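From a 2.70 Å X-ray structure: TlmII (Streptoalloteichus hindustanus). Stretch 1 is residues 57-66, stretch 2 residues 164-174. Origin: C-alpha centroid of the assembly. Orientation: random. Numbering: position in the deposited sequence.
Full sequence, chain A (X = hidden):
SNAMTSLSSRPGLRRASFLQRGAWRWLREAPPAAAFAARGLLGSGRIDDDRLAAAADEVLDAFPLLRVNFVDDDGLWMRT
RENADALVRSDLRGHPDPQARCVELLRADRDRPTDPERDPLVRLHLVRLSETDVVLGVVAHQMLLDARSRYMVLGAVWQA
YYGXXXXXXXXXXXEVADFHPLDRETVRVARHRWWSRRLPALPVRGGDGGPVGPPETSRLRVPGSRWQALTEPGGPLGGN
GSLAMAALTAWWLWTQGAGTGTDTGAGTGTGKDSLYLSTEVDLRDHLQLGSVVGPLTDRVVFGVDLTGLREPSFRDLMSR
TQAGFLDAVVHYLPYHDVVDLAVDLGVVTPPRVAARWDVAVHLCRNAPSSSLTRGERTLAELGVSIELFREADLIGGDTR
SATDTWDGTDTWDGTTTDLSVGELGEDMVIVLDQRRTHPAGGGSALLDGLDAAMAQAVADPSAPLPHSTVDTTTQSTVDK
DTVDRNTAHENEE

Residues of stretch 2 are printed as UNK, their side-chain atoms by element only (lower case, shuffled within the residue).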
ATOM      1  N   ASP A  57     -11.347   0.676 -22.042  1.00 42.75           N
ATOM      2  CA  ASP A  57     -11.166   1.959 -22.710  1.00 42.61           C
ATOM      3  C   ASP A  57     -12.152   2.990 -22.177  1.00 42.75           C
ATOM      4  O   ASP A  57     -11.827   4.172 -22.056  1.00 47.69           O
ATOM      5  CB  ASP A  57     -11.345   1.806 -24.221  1.00 44.98           C
ATOM      6  CG  ASP A  57     -10.197   1.057 -24.871  1.00 54.07           C
ATOM      7  OD1 ASP A  57      -9.046   1.224 -24.415  1.00 54.04           O
ATOM      8  OD2 ASP A  57     -10.444   0.303 -25.837  1.00 55.99           O
ATOM      9  N   GLU A  58     -13.358   2.531 -21.859  1.00 37.04           N
ATOM     10  CA  GLU A  58     -14.405   3.400 -21.338  1.00 35.38           C
ATOM     11  C   GLU A  58     -14.020   3.953 -19.969  1.00 36.50           C
ATOM     12  O   GLU A  58     -14.249   5.128 -19.675  1.00 35.73           O
ATOM     13  CB  GLU A  58     -15.730   2.637 -21.253  1.00 35.38           C
ATOM     14  CG  GLU A  58     -16.896   3.443 -20.705  1.00 40.28           C
ATOM     15  CD  GLU A  58     -18.184   2.643 -20.670  1.00 46.29           C
ATOM     16  OE1 GLU A  58     -18.265   1.611 -21.371  1.00 45.40           O
ATOM     17  OE2 GLU A  58     -19.112   3.044 -19.937  1.00 50.59           O
ATOM     18  N   VAL A  59     -13.429   3.100 -19.138  1.00 33.55           N
ATOM     19  CA  VAL A  59     -13.000   3.499 -17.803  1.00 28.47           C
ATOM     20  C   VAL A  59     -11.782   4.413 -17.870  1.00 26.68           C
ATOM     21  O   VAL A  59     -11.689   5.392 -17.124  1.00 28.26           O
ATOM     22  CB  VAL A  59     -12.689   2.272 -16.923  1.00 30.00           C
ATOM     23  CG1 VAL A  59     -12.120   2.706 -15.582  1.00 18.79           C
ATOM     24  CG2 VAL A  59     -13.945   1.443 -16.727  1.00 28.05           C
ATOM     25  N   LEU A  60     -10.858   4.101 -18.776  1.00 27.60           N
ATOM     26  CA  LEU A  60      -9.672   4.933 -18.983  1.00 27.81           C
ATOM     27  C   LEU A  60     -10.054   6.333 -19.448  1.00 28.96           C
ATOM     28  O   LEU A  60      -9.322   7.295 -19.218  1.00 33.72           O
ATOM     29  CB  LEU A  60      -8.721   4.290 -19.999  1.00 23.05           C
ATOM     30  CG  LEU A  60      -7.972   3.038 -19.527  1.00 32.26           C
ATOM     31  CD1 LEU A  60      -7.047   2.509 -20.618  1.00 26.62           C
ATOM     32  CD2 LEU A  60      -7.201   3.315 -18.239  1.00 27.40           C
ATOM     33  N   ASP A  61     -11.205   6.436 -20.100  1.00 25.56           N
ATOM     34  CA  ASP A  61     -11.704   7.714 -20.585  1.00 33.59           C
ATOM     35  C   ASP A  61     -12.397   8.484 -19.470  1.00 36.77           C
ATOM     36  O   ASP A  61     -12.146   9.673 -19.275  1.00 39.89           O
ATOM     37  CB  ASP A  61     -12.672   7.494 -21.751  1.00 38.10           C
ATOM     38  CG  ASP A  61     -13.386   8.769 -22.172  1.00 51.48           C
ATOM     39  OD1 ASP A  61     -12.860   9.487 -23.050  1.00 50.08           O
ATOM     40  OD2 ASP A  61     -14.479   9.049 -21.632  1.00 62.48           O
ATOM     41  N   ALA A  62     -13.269   7.794 -18.742  1.00 35.63           N
ATOM     42  CA  ALA A  62     -14.097   8.421 -17.719  1.00 32.81           C
ATOM     43  C   ALA A  62     -13.283   8.977 -16.555  1.00 32.82           C
ATOM     44  O   ALA A  62     -13.736   9.878 -15.852  1.00 34.71           O
ATOM     45  CB  ALA A  62     -15.142   7.441 -17.210  1.00 24.82           C
ATOM     46  N   PHE A  63     -12.089   8.431 -16.349  1.00 30.79           N
ATOM     47  CA  PHE A  63     -11.213   8.882 -15.271  1.00 29.50           C
ATOM     48  C   PHE A  63      -9.954   9.546 -15.818  1.00 27.70           C
ATOM     49  O   PHE A  63      -8.939   8.881 -16.015  1.00 35.02           O
ATOM     50  CB  PHE A  63     -10.809   7.711 -14.374  1.00 30.26           C
ATOM     51  CG  PHE A  63     -11.923   7.179 -13.521  1.00 31.60           C
ATOM     52  CD1 PHE A  63     -12.404   7.911 -12.447  1.00 33.95           C
ATOM     53  CD2 PHE A  63     -12.471   5.934 -13.776  1.00 28.62           C
ATOM     54  CE1 PHE A  63     -13.422   7.416 -11.654  1.00 32.54           C
ATOM     55  CE2 PHE A  63     -13.486   5.433 -12.988  1.00 22.21           C
ATOM     56  CZ  PHE A  63     -13.963   6.173 -11.926  1.00 29.53           C
ATOM     57  N   PRO A  64     -10.009  10.865 -16.047  1.00 25.14           N
ATOM     58  CA  PRO A  64      -8.860  11.612 -16.580  1.00 30.91           C
ATOM     59  C   PRO A  64      -7.603  11.498 -15.722  1.00 38.08           C
ATOM     60  O   PRO A  64      -6.505  11.765 -16.217  1.00 49.04           O
ATOM     61  CB  PRO A  64      -9.358  13.061 -16.608  1.00 23.63           C
ATOM     62  CG  PRO A  64     -10.558  13.083 -15.691  1.00 22.93           C
ATOM     63  CD  PRO A  64     -11.176  11.732 -15.818  1.00 23.12           C
ATOM     64  N   LEU A  65      -7.761  11.097 -14.464  1.00 26.49           N
ATOM     65  CA  LEU A  65      -6.617  10.915 -13.579  1.00 24.75           C
ATOM     66  C   LEU A  65      -5.707   9.801 -14.084  1.00 24.31           C
ATOM     67  O   LEU A  65      -4.487   9.871 -13.949  1.00 33.40           O
ATOM     68  CB  LEU A  65      -7.078  10.604 -12.155  1.00 16.52           C
ATOM     69  CG  LEU A  65      -5.968  10.232 -11.168  1.00 29.77           C
ATOM     70  CD1 LEU A  65      -5.013  11.395 -10.969  1.00 16.06           C
ATOM     71  CD2 LEU A  65      -6.543   9.776  -9.843  1.00 15.13           C
ATOM     72  N   LEU A  66      -6.309   8.772 -14.666  1.00 18.69           N
ATOM     73  CA  LEU A  66      -5.551   7.639 -15.173  1.00 19.62           C
ATOM     74  C   LEU A  66      -4.673   8.045 -16.354  1.00 27.11           C
ATOM     75  O   LEU A  66      -3.663   7.401 -16.636  1.00 29.94           O
ATOM     76  CB  LEU A  66      -6.495   6.513 -15.581  1.00 15.26           C
ATOM     77  CG  LEU A  66      -7.455   6.017 -14.503  1.00 22.61           C
ATOM     78  CD1 LEU A  66      -8.345   4.913 -15.049  1.00 23.93           C
ATOM     79  CD2 LEU A  66      -6.693   5.535 -13.281  1.00 13.81           C
ATOM     80  N   UNK A 164     -22.973  -1.405 -15.961  1.00 58.70           N
ATOM     81  CA  UNK A 164     -23.331  -0.964 -14.618  1.00 62.04           C
ATOM     82  C   UNK A 164     -22.436   0.176 -14.141  1.00 61.35           C
ATOM     83  O   UNK A 164     -22.570   0.655 -13.015  1.00 59.67           O
ATOM     84  c   UNK A 164     -24.318  -4.342 -13.031  1.00 69.04           C
ATOM     85  n   UNK A 164     -26.468  -7.306 -13.246  1.00 67.98           N
ATOM     86  c   UNK A 164     -23.948  -3.393 -14.157  1.00 65.67           C
ATOM     87  n   UNK A 164     -25.715  -6.163 -11.403  1.00 63.14           N
ATOM     88  c   UNK A 164     -23.265  -2.139 -13.638  1.00 60.82           C
ATOM     89  n   UNK A 164     -25.116  -5.465 -13.512  1.00 72.18           N
ATOM     90  c   UNK A 164     -25.765  -6.312 -12.721  1.00 69.08           C
ATOM     91  N   UNK A 165     -21.530   0.613 -15.009  1.00 57.87           N
ATOM     92  CA  UNK A 165     -20.606   1.684 -14.665  1.00 51.13           C
ATOM     93  C   UNK A 165     -21.252   3.057 -14.810  1.00 57.47           C
ATOM     94  O   UNK A 165     -21.607   3.477 -15.912  1.00 58.62           O
ATOM     95  c   UNK A 165     -18.145   3.691 -16.227  1.00 39.33           C
ATOM     96  c   UNK A 165     -17.245   4.720 -15.998  1.00 37.89           C
ATOM     97  c   UNK A 165     -18.369   2.719 -15.267  1.00 36.59           C
ATOM     98  c   UNK A 165     -16.770   3.816 -13.839  1.00 32.79           C
ATOM     99  c   UNK A 165     -19.340   1.600 -15.517  1.00 39.75           C
ATOM    100  c   UNK A 165     -17.669   2.791 -14.074  1.00 35.37           C
ATOM    101  c   UNK A 165     -16.556   4.783 -14.803  1.00 32.90           C
ATOM    102  N   UNK A 166     -21.413   3.743 -13.683  1.00 59.94           N
ATOM    103  CA  UNK A 166     -21.893   5.117 -13.674  1.00 57.91           C
ATOM    104  C   UNK A 166     -20.827   6.023 -13.074  1.00 53.71           C
ATOM    105  O   UNK A 166     -20.502   5.902 -11.894  1.00 50.51           O
ATOM    106  n   UNK A 166     -25.608   4.450 -11.351  1.00 79.59           N
ATOM    107  n   UNK A 166     -27.858   4.812 -11.027  1.00 78.01           N
ATOM    108  c   UNK A 166     -24.333   4.412 -13.471  1.00 70.56           C
ATOM    109  c   UNK A 166     -23.196   5.230 -12.883  1.00 62.08           C
ATOM    110  c   UNK A 166     -25.660   4.705 -12.787  1.00 78.04           C
ATOM    111  c   UNK A 166     -26.661   4.508 -10.542  1.00 79.67           C
ATOM    112  n   UNK A 166     -26.517   4.260  -9.246  1.00 80.73           N
ATOM    113  N   UNK A 167     -20.268   6.928 -13.894  1.00 51.23           N
ATOM    114  CA  UNK A 167     -19.168   7.812 -13.489  1.00 48.20           C
ATOM    115  C   UNK A 167     -19.554   8.759 -12.356  1.00 44.83           C
ATOM    116  O   UNK A 167     -18.695   9.157 -11.569  1.00 47.05           O
ATOM    117  c   UNK A 167     -19.414   7.780 -15.873  1.00 48.24           C
ATOM    118  c   UNK A 167     -18.875   8.614 -14.764  1.00 48.79           C
ATOM    119  c   UNK A 167     -20.628   7.117 -15.309  1.00 47.67           C
ATOM    120  N   UNK A 168     -20.833   9.110 -12.280  1.00 45.84           N
ATOM    121  CA  UNK A 168     -21.320  10.021 -11.250  1.00 47.35           C
ATOM    122  C   UNK A 168     -21.294   9.373  -9.870  1.00 46.53           C
ATOM    123  O   UNK A 168     -21.313  10.061  -8.850  1.00 49.06           O
ATOM    124  c   UNK A 168     -22.719  10.505 -11.583  1.00 48.52           C
ATOM    125  N   UNK A 169     -21.256   8.046  -9.846  1.00 48.16           N
ATOM    126  CA  UNK A 169     -21.189   7.300  -8.595  1.00 51.41           C
ATOM    127  C   UNK A 169     -19.856   7.558  -7.901  1.00 49.72           C
ATOM    128  O   UNK A 169     -19.749   7.459  -6.678  1.00 54.48           O
ATOM    129  c   UNK A 169     -23.339   5.024  -7.501  1.00 77.86           C
ATOM    130  n   UNK A 169     -23.849   4.218  -6.576  1.00 77.15           N
ATOM    131  c   UNK A 169     -21.831   4.989  -7.670  1.00 65.87           C
ATOM    132  o   UNK A 169     -24.037   5.761  -8.197  1.00 84.81           O
ATOM    133  c   UNK A 169     -21.356   5.803  -8.863  1.00 56.43           C
ATOM    134  N   UNK A 170     -18.838   7.886  -8.693  1.00 43.19           N
ATOM    135  CA  UNK A 170     -17.507   8.155  -8.166  1.00 30.49           C
ATOM    136  C   UNK A 170     -17.266   9.656  -8.056  1.00 30.99           C
ATOM    137  O   UNK A 170     -17.887  10.452  -8.760  1.00 35.69           O
ATOM    138  c   UNK A 170     -17.388   5.505 -10.240  1.00 23.46           C
ATOM    139  o   UNK A 170     -16.949   1.919  -9.764  1.00 33.73           O
ATOM    140  c   UNK A 170     -15.876   5.138  -8.430  1.00 24.82           C
ATOM    141  c   UNK A 170     -16.569   6.028  -9.246  1.00 28.42           C
ATOM    142  c   UNK A 170     -16.001   3.769  -8.599  1.00 24.38           C
ATOM    143  c   UNK A 170     -16.823   3.278  -9.593  1.00 29.27           C
ATOM    144  c   UNK A 170     -17.518   4.143 -10.414  1.00 30.60           C
ATOM    145  c   UNK A 170     -16.433   7.525  -9.061  1.00 28.92           C
ATOM    146  N   UNK A 171     -16.351  10.034  -7.170  1.00 29.08           N
ATOM    147  CA  UNK A 171     -15.991  11.433  -6.983  1.00 29.83           C
ATOM    148  C   UNK A 171     -14.629  11.702  -7.611  1.00 39.67           C
ATOM    149  O   UNK A 171     -13.649  11.036  -7.278  1.00 47.90           O
ATOM    150  c   UNK A 171     -15.662  13.463  -3.686  1.00 26.94           C
ATOM    151  c   UNK A 171     -15.952  11.769  -5.494  1.00 21.32           C
ATOM    152  n   UNK A 171     -15.012  14.455  -1.131  1.00 47.38           N
ATOM    153  n   UNK A 171     -15.540  14.874  -3.334  1.00 30.30           N
ATOM    154  c   UNK A 171     -15.237  15.315  -2.118  1.00 37.27           C
ATOM    155  n   UNK A 171     -15.152  16.619  -1.888  1.00 33.29           N
ATOM    156  c   UNK A 171     -15.741  13.240  -5.186  1.00 31.10           C
ATOM    157  N   UNK A 172     -14.572  12.676  -8.517  1.00 41.40           N
ATOM    158  CA  UNK A 172     -13.335  13.007  -9.220  1.00 44.79           C
ATOM    159  C   UNK A 172     -12.276  13.520  -8.244  1.00 43.47           C
ATOM    160  O   UNK A 172     -12.582  14.266  -7.314  1.00 45.37           O
ATOM    161  o   UNK A 172     -12.838  14.292 -12.566  1.00 78.29           O
ATOM    162  c   UNK A 172     -13.606  14.039 -10.323  1.00 54.04           C
ATOM    163  c   UNK A 172     -12.507  14.082 -11.379  1.00 69.05           C
ATOM    164  o   UNK A 172     -11.318  13.910 -11.029  1.00 67.54           O
ATOM    165  N   UNK A 173     -11.031  13.105  -8.464  1.00 36.86           N
ATOM    166  CA  UNK A 173      -9.921  13.492  -7.604  1.00 21.23           C
ATOM    167  C   UNK A 173      -9.650  14.989  -7.669  1.00 36.14           C
ATOM    168  O   UNK A 173      -9.067  15.562  -6.751  1.00 42.12           O
ATOM    169  c   UNK A 173      -5.339  14.265  -7.027  1.00 29.00           C
ATOM    170  c   UNK A 173      -5.202  13.838  -5.722  1.00 18.83           C
ATOM    171  c   UNK A 173      -7.444  13.113  -7.192  1.00 19.88           C
ATOM    172  c   UNK A 173      -6.455  13.903  -7.756  1.00 20.71           C
ATOM    173  c   UNK A 173      -8.658  12.717  -7.983  1.00 20.61           C
ATOM    174  c   UNK A 173      -6.181  13.050  -5.151  1.00 27.88           C
ATOM    175  c   UNK A 173      -7.293  12.692  -5.884  1.00 18.51           C
ATOM    176  N   UNK A 174     -10.079  15.614  -8.758  1.00 31.42           N
ATOM    177  CA  UNK A 174      -9.888  17.045  -8.955  1.00 35.61           C
ATOM    178  C   UNK A 174     -10.521  17.866  -7.830  1.00 38.32           C
ATOM    179  O   UNK A 174     -10.049  18.955  -7.495  1.00 36.45           O
ATOM    180  c   UNK A 174     -10.453  17.460 -10.299  1.00 35.87           C
TER

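Position 164 carries seven side-chain atoms, a chain of three carbons, a nitrogen, and a carbon bearing two more nitrogens, all out of reach of stretch 1. That guanidinium pattern is arginine, R164.

Position 165 has seven carbons, one leading into a six-membered ring with no heteroatom, and its ring carbons lie against E58, A62 and F63, so it is phenylalanine. The CA-to-CB bond of F165 points toward stretch 1, and the ring meets it along its edge: CE2 lies 3.6 Å from CB of A62, CD2 3.9 Å from OE2 of E58, and CZ 3.6 Å from CE2 of F63.

Position 166 repeats the three-carbon, guanidinium pattern and is arginine. The CA-to-CB bond of R166 points away from stretch 1, and the residue is poorly ordered.

Position 167 has three carbons, the last within bonding distance of its own backbone N, and one of them approaches A62. This closed ring defines proline, P167, whose CG is 4.5 Å from CB of A62.

Position 168 has a single side-chain carbon, out of reach of stretch 1, hence alanine, A168.

Position 169 shows three carbons, the third carrying one oxygen and one nitrogen: the amide of glutamine. Q169 accepts a weak hydrogen bond at OE1 from NH2 of R166 (3.1 Å, N-H...O angle 121°), within the stretch.

Position 170 has a carbon, a six-carbon ring and one oxygen on that ring, with F63 over one ring face, which identifies tyrosine. CG of Y170 is 3.7 Å from CZ of F63; OH is hydrogen-bonded elsewhere in the structure.

Position 171, again three carbons and a guanidinium group, is arginine; R171 has an extended side chain (all t through chi3), and its CA-to-CB bond points away from stretch 1.

Position 172 has two carbons, the second bearing two oxygens, one of them near P64: the carboxylate of aspartate. OD2 of D172 is 4.1 Å from CG of P64, while OD1 accepts a hydrogen bond from the backbone N of position 174 (3.1 Å, 173°).

Position 173 is a carbon plus an unsubstituted six-carbon ring, set against L65: phenylalanine. CB of F173 lies 4.1 Å from CD2 of L65.

Position 174, with one side-chain carbon and no contact, is alanine, A174.

The contact, burying 424 Å² in total, has no hydrogen bond across it and rests mainly on apolar packing. F63, just past the helix, joins two aromatic partners: its edge meets the Y170 face (centroids 5.4 Å apart, planes at 82°), and it packs obliquely against F165 (5.8 Å, 60°). Around this center, A62 adds its methyl to the F165 edge, and L65 packs against F173 farther along the chain.

Stretch 2 164-174: RFRPAQYRDFA
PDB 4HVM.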